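Local coordinates for PAN2-PAN3 deadenylation complex catalytic subunit pan2 (Neurospora crassa, PDB 4CZX), which probably shortens poly(A) tails of mRNA as the catalytic subunit of the PAN deadenylation complex, and is represented here by its N-terminal WD40 domain, at residues 34-39 against 96-101; 51-56 against 61-66; 108-113 against 147-152; 126-131 against 157-162. One frame throughout, in Å; residues are numbered along the deposited sequence.

Contact 1 of 4, residues 34-39 against 96-101; sequences AFDNQD and AARSGV
Asp36 and Arg98 meet in a two-pronged salt bridge that approaches side-on. Arg98 NE lies 2.6 Å from Asp36 OD2, and Arg98 NH2 lies 2.8 Å from Asp36 OD1 on its syn lone pair. Both oxygens lie close to the guanidinium plane, although the carboxylate itself is turned by 31°. An extended chain from CG to NE carries the charge of Arg98 across to Asp36. Arg98 NH2 also donates to Val81 O and NH1 makes a weak bond to Asp82 O, while Trp43 NE1 gives Asp36 OD2 a second donor.

Stacking is the second interaction. Gln38 spreads its amide over one guanidinium face with the planes only 4° apart, and Gln38 CD lies 3.3 Å from Arg98 CZ, over the centre of the group. Asp39 adds a nearby opposite charge well outside the guanidinium plane.

These residues sit in a seven-bladed beta-propeller, where the loop leaving strand 32-35 of one blade meets the loop after strand 93-96 of the next. A lysine in place of Arg98 would probably leave Asp36 without the paired, side-on grip of two nitrogens and the Gln38 amide without a flat group to stack on.

Turns hold both sides in shape. Asp36 OD1 also accepts from Gln38 N at 3.2 Å, forming an Asx turn. Across from it, Ala97 to Gly100 make a type I turn closed by Gly100 N to Ala97 O at 2.9 Å, and the backbone angles of Gly100 suit glycine because a CB would jam against the preceding carbonyl.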
loop_
_atom_site.group_PDB
_atom_site.type_symbol
_atom_site.label_atom_id
_atom_site.label_comp_id
_atom_site.label_asym_id
_atom_site.label_seq_id
_atom_site.Cartn_x
_atom_site.Cartn_y
_atom_site.Cartn_z
ATOM N N ALA A 34 -8.618 -24.677 21.108
ATOM C CA ALA A 34 -8.143 -26.042 21.368
ATOM C C ALA A 34 -6.743 -26.052 21.958
ATOM O O ALA A 34 -5.839 -25.366 21.472
ATOM C CB ALA A 34 -8.160 -26.878 20.084
ATOM N N PHE A 35 -6.570 -26.842 23.010
ATOM C CA PHE A 35 -5.250 -27.145 23.538
ATOM C C PHE A 35 -4.434 -27.957 22.548
ATOM O O PHE A 35 -4.912 -28.961 22.031
ATOM C CB PHE A 35 -5.374 -27.918 24.850
ATOM C CG PHE A 35 -5.693 -27.058 26.032
ATOM C CD1 PHE A 35 -4.705 -26.281 26.620
ATOM C CD2 PHE A 35 -6.972 -27.040 26.569
ATOM C CE1 PHE A 35 -4.989 -25.492 27.716
ATOM C CE2 PHE A 35 -7.266 -26.259 27.668
ATOM C CZ PHE A 35 -6.275 -25.480 28.243
ATOM N N ASP A 36 -3.200 -27.526 22.293
ATOM C CA ASP A 36 -2.239 -28.327 21.545
ATOM C C ASP A 36 -1.898 -29.589 22.344
ATOM O O ASP A 36 -2.074 -29.634 23.567
ATOM C CB ASP A 36 -0.949 -27.514 21.289
ATOM C CG ASP A 36 -0.191 -27.966 20.058
ATOM O OD1 ASP A 36 -0.075 -29.187 19.814
ATOM O OD2 ASP A 36 0.308 -27.079 19.333
ATOM N N ASN A 37 -1.366 -30.608 21.687
ATOM C CA ASN A 37 -0.842 -31.717 22.482
ATOM C C ASN A 37 0.676 -31.630 22.704
ATOM O O ASN A 37 1.287 -32.578 23.187
ATOM C CB ASN A 37 -1.228 -33.073 21.869
ATOM C CG ASN A 37 -0.877 -33.193 20.403
ATOM O OD1 ASN A 37 0.013 -32.511 19.900
ATOM N ND2 ASN A 37 -1.584 -34.079 19.704
ATOM N N GLN A 38 1.284 -30.488 22.379
ATOM C CA GLN A 38 2.670 -30.244 22.766
ATOM C C GLN A 38 2.934 -28.761 22.994
ATOM O O GLN A 38 2.119 -27.898 22.619
ATOM C CB GLN A 38 3.636 -30.779 21.712
ATOM C CG GLN A 38 3.474 -30.124 20.352
ATOM C CD GLN A 38 4.541 -30.561 19.365
ATOM O OE1 GLN A 38 5.522 -29.850 19.140
ATOM N NE2 GLN A 38 4.349 -31.733 18.764
ATOM N N ASP A 39 4.066 -28.487 23.634
ATOM C CA ASP A 39 4.605 -27.139 23.780
ATOM C C ASP A 39 3.748 -26.205 24.637
ATOM O O ASP A 39 3.944 -24.985 24.602
ATOM C CB ASP A 39 4.828 -26.517 22.396
ATOM C CG ASP A 39 5.879 -27.257 21.602
ATOM O OD1 ASP A 39 6.677 -27.966 22.241
ATOM O OD2 ASP A 39 5.913 -27.144 20.361
ATOM N N ALA A 96 0.566 -25.769 9.091
ATOM C CA ALA A 96 1.762 -24.966 9.312
ATOM C C ALA A 96 2.453 -25.472 10.560
ATOM O O ALA A 96 1.814 -26.061 11.428
ATOM C CB ALA A 96 1.408 -23.485 9.454
ATOM N N ALA A 97 3.754 -25.243 10.648
ATOM C CA ALA A 97 4.485 -25.518 11.871
ATOM C C ALA A 97 3.977 -24.545 12.916
ATOM O O ALA A 97 3.367 -23.529 12.570
ATOM C CB ALA A 97 5.995 -25.370 11.648
ATOM N N ARG A 98 4.233 -24.833 14.185
ATOM C CA ARG A 98 3.757 -23.977 15.266
ATOM C C ARG A 98 4.442 -22.605 15.246
ATOM O O ARG A 98 3.923 -21.632 15.803
ATOM C CB ARG A 98 3.960 -24.686 16.609
ATOM C CG ARG A 98 3.035 -25.892 16.758
ATOM C CD ARG A 98 3.470 -26.869 17.859
ATOM N NE ARG A 98 2.448 -27.911 18.021
ATOM C CZ ARG A 98 2.413 -29.036 17.313
ATOM N NH1 ARG A 98 3.361 -29.294 16.412
ATOM N NH2 ARG A 98 1.445 -29.919 17.517
ATOM N N SER A 99 5.601 -22.556 14.587
ATOM C CA SER A 99 6.322 -21.320 14.269
ATOM C C SER A 99 5.555 -20.364 13.354
ATOM O O SER A 99 5.795 -19.150 13.361
ATOM C CB SER A 99 7.640 -21.664 13.594
ATOM O OG SER A 99 7.395 -22.392 12.402
ATOM N N GLY A 100 4.666 -20.923 12.540
ATOM C CA GLY A 100 3.996 -20.165 11.499
ATOM C C GLY A 100 4.529 -20.489 10.106
ATOM O O GLY A 100 3.952 -20.040 9.115
ATOM N N VAL A 101 5.614 -21.268 10.030
ATOM C CA VAL A 101 6.168 -21.701 8.740
ATOM C C VAL A 101 5.190 -22.611 7.998
ATOM O O VAL A 101 4.816 -23.666 8.506
ATOM C CB VAL A 101 7.516 -22.457 8.901
ATOM C CG1 VAL A 101 7.962 -23.068 7.570
ATOM C CG2 VAL A 101 8.595 -21.535 9.458
#

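Contact 2 of 4, residues 51-56 against 61-66; sequences AGSFIG and RFTAFR
Ser53 and Thr63 bring their hydroxyls together, with Ser53 OG 2.8 Å from Thr63 OG1. Ser53 OG sits between the backbone N and the carbonyl carbon (chi1 70°), which brings it to Thr63, and also lies at the edge of the Phe62 ring, 3.4 Å from Phe62 CD2. Beside it, Ile55 CG1 packs on Phe62 CB at 3.7 Å, the two side chains crossing at an angle to join apolar surface on a partly exposed part of the hairpin.

Backbone bonds place these groups. Ala51 and Phe65 bond reciprocally as an antiparallel hydrogen-bonded pair, and Gly52 faces Ala64, where a CB on Gly52 would be crowded by the Phe54 ring. The register then slips by one: Ser53 N bonds to Thr63 O at 2.8 Å, but Ser53 O receives Phe62 N. At this beta bulge a water donates to both Ser53 O and Thr63 O and lies over one face of the Phe54 ring, offset toward its rim.

Edge strand 60-66 also hydrogen-bonds to another protein chain through the Ala64 backbone. Thr63 OG1 probably bonds to Arg98 O, a pure acceptor, which would use the Thr63 proton and leave OG1 able to accept from Ser53, whose one proton also has Thr63 O nearby.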
loop_
_atom_site.group_PDB
_atom_site.type_symbol
_atom_site.label_atom_id
_atom_site.label_comp_id
_atom_site.label_asym_id
_atom_site.label_seq_id
_atom_site.Cartn_x
_atom_site.Cartn_y
_atom_site.Cartn_z
ATOM N N ALA A 51 -5.300 -17.391 13.402
ATOM C CA ALA A 51 -4.944 -18.339 14.449
ATOM C C ALA A 51 -3.957 -17.674 15.385
ATOM O O ALA A 51 -2.939 -17.122 14.930
ATOM C CB ALA A 51 -4.330 -19.604 13.851
ATOM N N GLY A 52 -4.258 -17.687 16.678
ATOM C CA GLY A 52 -3.303 -17.227 17.675
ATOM C C GLY A 52 -2.951 -18.347 18.645
ATOM O O GLY A 52 -3.833 -19.084 19.071
ATOM N N SER A 53 -1.666 -18.478 18.983
ATOM C CA SER A 53 -1.222 -19.468 19.965
ATOM C C SER A 53 -0.675 -18.775 21.210
ATOM O O SER A 53 -0.062 -17.699 21.122
ATOM C CB SER A 53 -0.162 -20.398 19.371
ATOM O OG SER A 53 1.064 -19.721 19.150
ATOM N N PHE A 54 -0.902 -19.402 22.362
ATOM C CA PHE A 54 -0.548 -18.838 23.666
ATOM C C PHE A 54 0.051 -19.896 24.600
ATOM O O PHE A 54 -0.447 -21.027 24.666
ATOM C CB PHE A 54 -1.785 -18.196 24.294
ATOM C CG PHE A 54 -2.399 -17.121 23.433
ATOM C CD1 PHE A 54 -3.361 -17.435 22.484
ATOM C CD2 PHE A 54 -1.992 -15.800 23.558
ATOM C CE1 PHE A 54 -3.917 -16.451 21.681
ATOM C CE2 PHE A 54 -2.543 -14.804 22.753
ATOM C CZ PHE A 54 -3.507 -15.135 21.816
ATOM N N ILE A 55 1.114 -19.524 25.321
ATOM C CA ILE A 55 1.898 -20.476 26.117
ATOM C C ILE A 55 1.534 -20.497 27.584
ATOM O O ILE A 55 1.470 -19.451 28.234
ATOM C CB ILE A 55 3.423 -20.167 26.064
ATOM C CG1 ILE A 55 3.908 -19.985 24.628
ATOM C CG2 ILE A 55 4.225 -21.247 26.790
ATOM C CD1 ILE A 55 5.248 -19.266 24.543
ATOM N N GLY A 56 1.320 -21.697 28.111
ATOM C CA GLY A 56 1.213 -21.880 29.543
ATOM C C GLY A 56 -0.075 -21.347 30.120
ATOM O O GLY A 56 -0.933 -20.844 29.396
ATOM N N ARG A 61 1.633 -14.744 24.767
ATOM C CA ARG A 61 1.519 -14.829 23.316
ATOM C C ARG A 61 2.703 -15.562 22.675
ATOM O O ARG A 61 3.854 -15.312 23.026
ATOM C CB ARG A 61 1.389 -13.426 22.724
ATOM C CG ARG A 61 1.622 -13.381 21.235
ATOM C CD ARG A 61 2.857 -12.560 20.915
ATOM N NE ARG A 61 2.499 -11.196 20.539
ATOM C CZ ARG A 61 3.382 -10.230 20.306
ATOM N NH1 ARG A 61 4.682 -10.480 20.420
ATOM N NH2 ARG A 61 2.962 -9.017 19.960
ATOM N N PHE A 62 2.432 -16.459 21.730
ATOM C CA PHE A 62 3.530 -17.146 21.047
ATOM C C PHE A 62 3.559 -16.750 19.578
ATOM O O PHE A 62 4.319 -15.871 19.195
ATOM C CB PHE A 62 3.423 -18.673 21.193
ATOM C CG PHE A 62 4.552 -19.424 20.523
ATOM C CD1 PHE A 62 5.871 -19.064 20.754
ATOM C CD2 PHE A 62 4.293 -20.471 19.652
ATOM C CE1 PHE A 62 6.915 -19.736 20.134
ATOM C CE2 PHE A 62 5.338 -21.150 19.027
ATOM C CZ PHE A 62 6.645 -20.776 19.265
ATOM N N THR A 63 2.725 -17.384 18.758
ATOM C CA THR A 63 2.671 -17.043 17.343
ATOM C C THR A 63 1.252 -16.695 16.924
ATOM O O THR A 63 0.291 -16.980 17.641
ATOM C CB THR A 63 3.183 -18.185 16.446
ATOM O OG1 THR A 63 2.475 -19.389 16.759
ATOM C CG2 THR A 63 4.705 -18.409 16.641
ATOM N N ALA A 64 1.123 -16.067 15.761
ATOM C CA ALA A 64 -0.194 -15.719 15.243
ATOM C C ALA A 64 -0.095 -15.464 13.753
ATOM O O ALA A 64 0.840 -14.796 13.290
ATOM C CB ALA A 64 -0.766 -14.505 15.976
ATOM N N PHE A 65 -1.047 -16.012 13.002
ATOM C CA PHE A 65 -1.042 -15.880 11.548
ATOM C C PHE A 65 -2.395 -16.263 10.975
ATOM O O PHE A 65 -3.121 -17.062 11.557
ATOM C CB PHE A 65 0.072 -16.738 10.920
ATOM C CG PHE A 65 0.185 -18.123 11.510
ATOM C CD1 PHE A 65 -0.533 -19.186 10.976
ATOM C CD2 PHE A 65 1.013 -18.361 12.590
ATOM C CE1 PHE A 65 -0.426 -20.483 11.531
ATOM C CE2 PHE A 65 1.107 -19.644 13.162
ATOM C CZ PHE A 65 0.396 -20.702 12.623
ATOM N N ARG A 66 -2.733 -15.679 9.832
ATOM C CA ARG A 66 -4.001 -15.973 9.191
ATOM C C ARG A 66 -3.863 -17.241 8.365
ATOM O O ARG A 66 -2.883 -17.417 7.651
ATOM C CB ARG A 66 -4.463 -14.800 8.320
ATOM C CG ARG A 66 -5.940 -14.931 7.944
ATOM C CD ARG A 66 -6.411 -13.763 7.021
ATOM N NE ARG A 66 -6.326 -12.447 7.654
ATOM C CZ ARG A 66 -7.158 -12.015 8.598
ATOM N NH1 ARG A 66 -8.120 -12.810 9.038
ATOM N NH2 ARG A 66 -7.024 -10.795 9.113
HETATM O O HOH W 1 -0.641 -15.226 19.663
#

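Contact 3 of 4, residues 108-113 against 147-152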
loop_
_atom_site.group_PDB
_atom_site.type_symbol
_atom_site.label_atom_id
_atom_site.label_comp_id
_atom_site.label_asym_id
_atom_site.label_seq_id
_atom_site.Cartn_x
_atom_site.Cartn_y
_atom_site.Cartn_z
ATOM N N HIS A 108 -9.481 -27.297 -2.384
ATOM C CA HIS A 108 -10.106 -28.204 -3.346
ATOM C C HIS A 108 -11.494 -27.685 -3.738
ATOM O O HIS A 108 -12.179 -27.073 -2.912
ATOM C CB HIS A 108 -10.182 -29.607 -2.721
ATOM C CG HIS A 108 -10.580 -30.695 -3.666
ATOM N ND1 HIS A 108 -11.893 -30.949 -4.003
ATOM C CD2 HIS A 108 -9.841 -31.637 -4.298
ATOM C CE1 HIS A 108 -11.943 -31.983 -4.824
ATOM N NE2 HIS A 108 -10.712 -32.420 -5.017
ATOM N N GLU A 109 -11.899 -27.916 -4.988
ATOM C CA GLU A 109 -13.201 -27.458 -5.483
ATOM C C GLU A 109 -14.377 -28.002 -4.682
ATOM O O GLU A 109 -15.414 -27.361 -4.600
ATOM C CB GLU A 109 -13.386 -27.841 -6.951
ATOM C CG GLU A 109 -12.507 -27.064 -7.909
ATOM C CD GLU A 109 -12.787 -27.410 -9.365
ATOM O OE1 GLU A 109 -13.809 -28.086 -9.636
ATOM O OE2 GLU A 109 -11.979 -27.010 -10.236
ATOM N N SER A 110 -14.221 -29.182 -4.094
ATOM C CA SER A 110 -15.310 -29.794 -3.336
ATOM C C SER A 110 -15.358 -29.280 -1.903
ATOM O O SER A 110 -16.204 -29.698 -1.114
ATOM C CB SER A 110 -15.177 -31.316 -3.340
ATOM O OG SER A 110 -15.357 -31.836 -4.648
ATOM N N MET A 111 -14.445 -28.378 -1.562
ATOM C CA MET A 111 -14.482 -27.731 -0.258
ATOM C C MET A 111 -15.340 -26.478 -0.354
ATOM O O MET A 111 -14.837 -25.390 -0.631
ATOM C CB MET A 111 -13.067 -27.393 0.229
ATOM C CG MET A 111 -12.191 -28.604 0.395
ATOM S SD MET A 111 -10.486 -28.168 0.806
ATOM C CE MET A 111 -9.790 -29.787 1.133
ATOM N N GLN A 112 -16.644 -26.642 -0.129
ATOM C CA GLN A 112 -17.583 -25.537 -0.289
ATOM C C GLN A 112 -18.018 -24.949 1.043
ATOM O O GLN A 112 -18.167 -23.735 1.167
ATOM C CB GLN A 112 -18.801 -25.990 -1.093
ATOM C CG GLN A 112 -18.502 -26.148 -2.579
ATOM C CD GLN A 112 -17.831 -24.908 -3.176
ATOM O OE1 GLN A 112 -18.312 -23.780 -3.014
ATOM N NE2 GLN A 112 -16.710 -25.114 -3.868
ATOM N N ASP A 113 -18.254 -25.808 2.030
ATOM C CA ASP A 113 -18.585 -25.344 3.368
ATOM C C ASP A 113 -18.170 -26.391 4.402
ATOM O O ASP A 113 -19.018 -26.990 5.075
ATOM C CB ASP A 113 -20.080 -25.025 3.482
ATOM C CG ASP A 113 -20.418 -24.264 4.756
ATOM O OD1 ASP A 113 -19.482 -23.846 5.470
ATOM O OD2 ASP A 113 -21.615 -24.076 5.049
ATOM N N VAL A 147 -6.704 -37.585 -1.228
ATOM C CA VAL A 147 -6.488 -38.917 -1.791
ATOM C C VAL A 147 -7.806 -39.595 -2.152
ATOM O O VAL A 147 -7.830 -40.584 -2.879
ATOM C CB VAL A 147 -5.709 -39.824 -0.818
ATOM C CG1 VAL A 147 -4.303 -39.292 -0.627
ATOM C CG2 VAL A 147 -6.436 -39.922 0.518
ATOM N N LYS A 148 -8.905 -39.052 -1.645
ATOM C CA LYS A 148 -10.206 -39.646 -1.884
ATOM C C LYS A 148 -11.310 -38.619 -1.695
ATOM O O LYS A 148 -11.216 -37.744 -0.834
ATOM C CB LYS A 148 -10.415 -40.835 -0.943
ATOM C CG LYS A 148 -11.476 -41.819 -1.373
ATOM C CD LYS A 148 -11.215 -43.165 -0.723
ATOM C CE LYS A 148 -12.026 -44.271 -1.380
ATOM N NZ LYS A 148 -11.272 -45.567 -1.387
ATOM N N GLU A 149 -12.349 -38.731 -2.512
ATOM C CA GLU A 149 -13.550 -37.924 -2.352
ATOM C C GLU A 149 -14.730 -38.860 -2.131
ATOM O O GLU A 149 -14.876 -39.834 -2.859
ATOM C CB GLU A 149 -13.767 -37.037 -3.578
ATOM C CG GLU A 149 -15.009 -36.173 -3.521
ATOM C CD GLU A 149 -15.028 -35.116 -4.610
ATOM O OE1 GLU A 149 -13.957 -34.843 -5.201
ATOM O OE2 GLU A 149 -16.114 -34.563 -4.876
ATOM N N LEU A 150 -15.556 -38.583 -1.123
ATOM C CA LEU A 150 -16.677 -39.462 -0.796
ATOM C C LEU A 150 -18.011 -38.727 -0.764
ATOM O O LEU A 150 -18.092 -37.603 -0.284
ATOM C CB LEU A 150 -16.446 -40.131 0.559
ATOM C CG LEU A 150 -15.112 -40.861 0.707
ATOM C CD1 LEU A 150 -14.753 -41.031 2.173
ATOM C CD2 LEU A 150 -15.190 -42.197 0.007
ATOM N N PRO A 151 -19.068 -39.376 -1.268
ATOM C CA PRO A 151 -20.415 -38.828 -1.131
ATOM C C PRO A 151 -20.905 -38.990 0.294
ATOM O O PRO A 151 -20.531 -39.955 0.965
ATOM C CB PRO A 151 -21.236 -39.687 -2.088
ATOM C CG PRO A 151 -20.547 -41.003 -2.055
ATOM C CD PRO A 151 -19.077 -40.684 -1.943
ATOM N N THR A 152 -21.724 -38.058 0.762
ATOM C CA THR A 152 -22.405 -38.258 2.032
ATOM C C THR A 152 -23.825 -37.712 1.950
ATOM O O THR A 152 -24.072 -36.664 1.348
ATOM C CB THR A 152 -21.645 -37.604 3.207
ATOM O OG1 THR A 152 -22.346 -37.867 4.428
ATOM C CG2 THR A 152 -21.514 -36.111 3.012
#
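Glu149 reaches across to Ser110 and His108 with a straight side chain. CB points toward the 108-113 turn, and CG stands opposite the backbone N (chi1 179°), with the chain still extended at chi2, an extension that carries the carboxylate to Ser110 and His108. CD then comes within 3.3 Å of Ser110 OG. At the tip OE2 takes the hydrogen bond, while OE1, also close to Ser110 OG, reaches His108. Glu149 OE2 accepts the hydroxyl of Ser110, with OG 2.8 Å away and 52° above the carboxylate plane. Glu149 OE1 lies 3.5 Å from His108 CE1, a contact with a ring carbon in which the imidazole and carboxylate planes stand nearly perpendicular, 85° apart.

The His108 ring is itself positioned by the turn: Ser110 N donates to His108 ND1 at 2.9 Å, and Met111 N closes the type I turn on His108 O. Serine suits its place because its short hydroxyl side chain, pointing at Glu149, supplies the donor. Glu149 OE2 has a second partner in the salt bridge to Lys135 NZ. An alanine in place of Glu149 would probably leave the ammonium of Lys135 without this countercharge and the Ser110 hydroxyl without its acceptor.

The turn belongs to the connection between strands 102-106 and 114-119, which lie in successive blades of the propeller. Gln133 bonds to Ser110 O and to the backbone N of Gln112 and Asp113. No helix is near: Glu149 stands on strand 145-151, the outermost of its four-stranded sheet, beside strand 135-140, which contributes Lys135 and lays Leu137 against His108.

Contact 4 of 4, residues 126-131 against 157-162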
loop_
_atom_site.group_PDB
_atom_site.type_symbol
_atom_site.label_atom_id
_atom_site.label_comp_id
_atom_site.label_asym_id
_atom_site.label_seq_id
_atom_site.Cartn_x
_atom_site.Cartn_y
_atom_site.Cartn_z
ATOM N N GLU A 126 -3.521 -39.353 8.319
ATOM C CA GLU A 126 -4.678 -39.113 7.458
ATOM C C GLU A 126 -5.838 -38.442 8.194
ATOM O O GLU A 126 -6.118 -38.748 9.355
ATOM C CB GLU A 126 -5.146 -40.441 6.849
ATOM C CG GLU A 126 -6.272 -40.342 5.836
ATOM C CD GLU A 126 -6.726 -41.709 5.321
ATOM O OE1 GLU A 126 -7.610 -42.329 5.954
ATOM O OE2 GLU A 126 -6.209 -42.157 4.272
ATOM N N ILE A 127 -6.513 -37.519 7.518
ATOM C CA ILE A 127 -7.705 -36.917 8.088
ATOM C C ILE A 127 -8.913 -37.028 7.168
ATOM O O ILE A 127 -8.784 -37.156 5.949
ATOM C CB ILE A 127 -7.498 -35.427 8.431
ATOM C CG1 ILE A 127 -7.043 -34.640 7.198
ATOM C CG2 ILE A 127 -6.536 -35.275 9.590
ATOM C CD1 ILE A 127 -6.892 -33.147 7.458
ATOM N N LEU A 128 -10.088 -36.989 7.782
ATOM C CA LEU A 128 -11.354 -36.905 7.067
ATOM C C LEU A 128 -11.899 -35.499 7.252
ATOM O O LEU A 128 -11.897 -34.989 8.370
ATOM C CB LEU A 128 -12.340 -37.943 7.600
ATOM C CG LEU A 128 -13.777 -37.872 7.073
ATOM C CD1 LEU A 128 -13.861 -38.298 5.610
ATOM C CD2 LEU A 128 -14.701 -38.742 7.944
ATOM N N VAL A 129 -12.358 -34.855 6.181
ATOM C CA VAL A 129 -12.929 -33.526 6.344
ATOM C C VAL A 129 -14.316 -33.521 5.714
ATOM O O VAL A 129 -14.560 -34.182 4.703
ATOM C CB VAL A 129 -12.037 -32.392 5.737
ATOM C CG1 VAL A 129 -10.579 -32.500 6.246
ATOM C CG2 VAL A 129 -12.096 -32.374 4.220
ATOM N N ALA A 130 -15.227 -32.802 6.351
ATOM C CA ALA A 130 -16.629 -32.776 5.940
ATOM C C ALA A 130 -17.273 -31.484 6.409
ATOM O O ALA A 130 -16.649 -30.683 7.109
ATOM C CB ALA A 130 -17.382 -33.986 6.503
ATOM N N GLY A 131 -18.527 -31.271 6.027
ATOM C CA GLY A 131 -19.229 -30.105 6.507
ATOM C C GLY A 131 -20.663 -30.068 6.036
ATOM O O GLY A 131 -21.298 -31.105 5.826
ATOM N N SER A 157 -21.416 -31.401 11.486
ATOM C CA SER A 157 -20.873 -30.263 12.229
ATOM C C SER A 157 -19.636 -30.595 13.069
ATOM O O SER A 157 -18.866 -29.695 13.406
ATOM C CB SER A 157 -21.944 -29.667 13.146
ATOM O OG SER A 157 -23.052 -29.206 12.386
ATOM N N PHE A 158 -19.486 -31.869 13.435
ATOM C CA PHE A 158 -18.349 -32.361 14.226
ATOM C C PHE A 158 -17.924 -33.735 13.744
ATOM O O PHE A 158 -18.766 -34.550 13.338
ATOM C CB PHE A 158 -18.674 -32.495 15.725
ATOM C CG PHE A 158 -18.999 -31.208 16.409
ATOM C CD1 PHE A 158 -20.307 -30.762 16.470
ATOM C CD2 PHE A 158 -18.013 -30.467 17.033
ATOM C CE1 PHE A 158 -20.621 -29.574 17.105
ATOM C CE2 PHE A 158 -18.327 -29.282 17.674
ATOM C CZ PHE A 158 -19.630 -28.841 17.717
ATOM N N LEU A 159 -16.622 -33.986 13.840
ATOM C CA LEU A 159 -16.020 -35.297 13.604
ATOM C C LEU A 159 -14.944 -35.517 14.653
ATOM O O LEU A 159 -14.157 -34.614 14.916
ATOM C CB LEU A 159 -15.398 -35.381 12.203
ATOM C CG LEU A 159 -16.317 -35.271 10.981
ATOM C CD1 LEU A 159 -15.486 -35.122 9.707
ATOM C CD2 LEU A 159 -17.182 -36.514 10.890
ATOM N N LYS A 160 -14.907 -36.697 15.267
ATOM C CA LYS A 160 -13.761 -37.040 16.106
ATOM C C LYS A 160 -13.544 -38.544 16.152
ATOM O O LYS A 160 -14.483 -39.325 16.340
ATOM C CB LYS A 160 -13.917 -36.477 17.529
ATOM C CG LYS A 160 -12.755 -36.868 18.462
ATOM C CD LYS A 160 -12.628 -35.938 19.667
ATOM C CE LYS A 160 -11.572 -36.443 20.665
ATOM N NZ LYS A 160 -11.376 -35.481 21.796
ATOM N N MET A 161 -12.285 -38.930 15.971
ATOM C CA MET A 161 -11.867 -40.314 16.008
ATOM C C MET A 161 -11.515 -40.755 17.419
ATOM O O MET A 161 -10.713 -40.114 18.089
ATOM C CB MET A 161 -10.655 -40.507 15.084
ATOM C CG MET A 161 -10.054 -41.890 15.120
ATOM S SD MET A 161 -11.179 -43.193 14.580
ATOM C CE MET A 161 -10.106 -44.624 14.808
ATOM N N SER A 162 -12.141 -41.832 17.876
ATOM C CA SER A 162 -11.708 -42.506 19.094
ATOM C C SER A 162 -11.560 -43.973 18.757
ATOM O O SER A 162 -10.548 -44.384 18.187
ATOM C CB SER A 162 -12.696 -42.298 20.247
ATOM O OG SER A 162 -14.036 -42.574 19.854
#
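Leu159 CD1 lies above the plane of the flat peptide group joining Leu128 to Val129, displaced toward and past its oxygen, 3.8 Å from Leu128 O. That peptide is the one flat group engaged here, since no aromatic ring, side-chain amide or carboxylate takes part. The same methyl meets two side chains: Ala130 CB at 3.9 Å and Leu128 CD2 at 4.1 Å. A single branch of Leu159 therefore fits between residues two apart on the opposing strand, whose side chains point to the same side. In Leu159 the first torsion sets CG opposite the carbonyl carbon (chi1 -64°), and the second (chi2 170°) makes CD1 the branch that reaches across; the two leucines cross at about a right angle.

The strands belong to successive blades of the beta-propeller. Strand 156-161 is the first of its four-stranded sheet, and 126-131 is the second strand of the blade before it. Their short axes run at 161° to each other and pass 7.9 Å apart, with no hydrogen bond between them, so the blades meet through apolar side chains across their faces. The short side chain of Ala130 lets Leu159 CD1 come to its CB, while leucine at 159 is long enough to bridge the separation.

Around this pair, Ile165 touches both Leu128 and Leu159, and Ala167 and Ser118 also pack on Leu159. Val129 turns the other way, toward Leu137 and Met117 within its own blade.

How the contacts relate
Contacts 1 and 2 form one neighbourhood, their centres about 8 Å apart, and along the chain contact 2 is nested within the loop that contact 1 closes. Besides the probable hydrogen bond from Thr63 to Arg98 O, they touch where Gly100 CA packs 3.4 Å from Phe65 CE2. Contacts 3 and 4 make a second neighbourhood, with centres about 13 Å apart and segments that alternate along the chain. Between the neighbourhoods, contacts 2 and 3 lie about 29 Å apart, centre to centre; contacts 1 and 4 are about 19 Å apart between centres, with nearest atoms about 9 Å apart and no touch. The metal-dependent exonuclease domain lies outside this WD40 fragment.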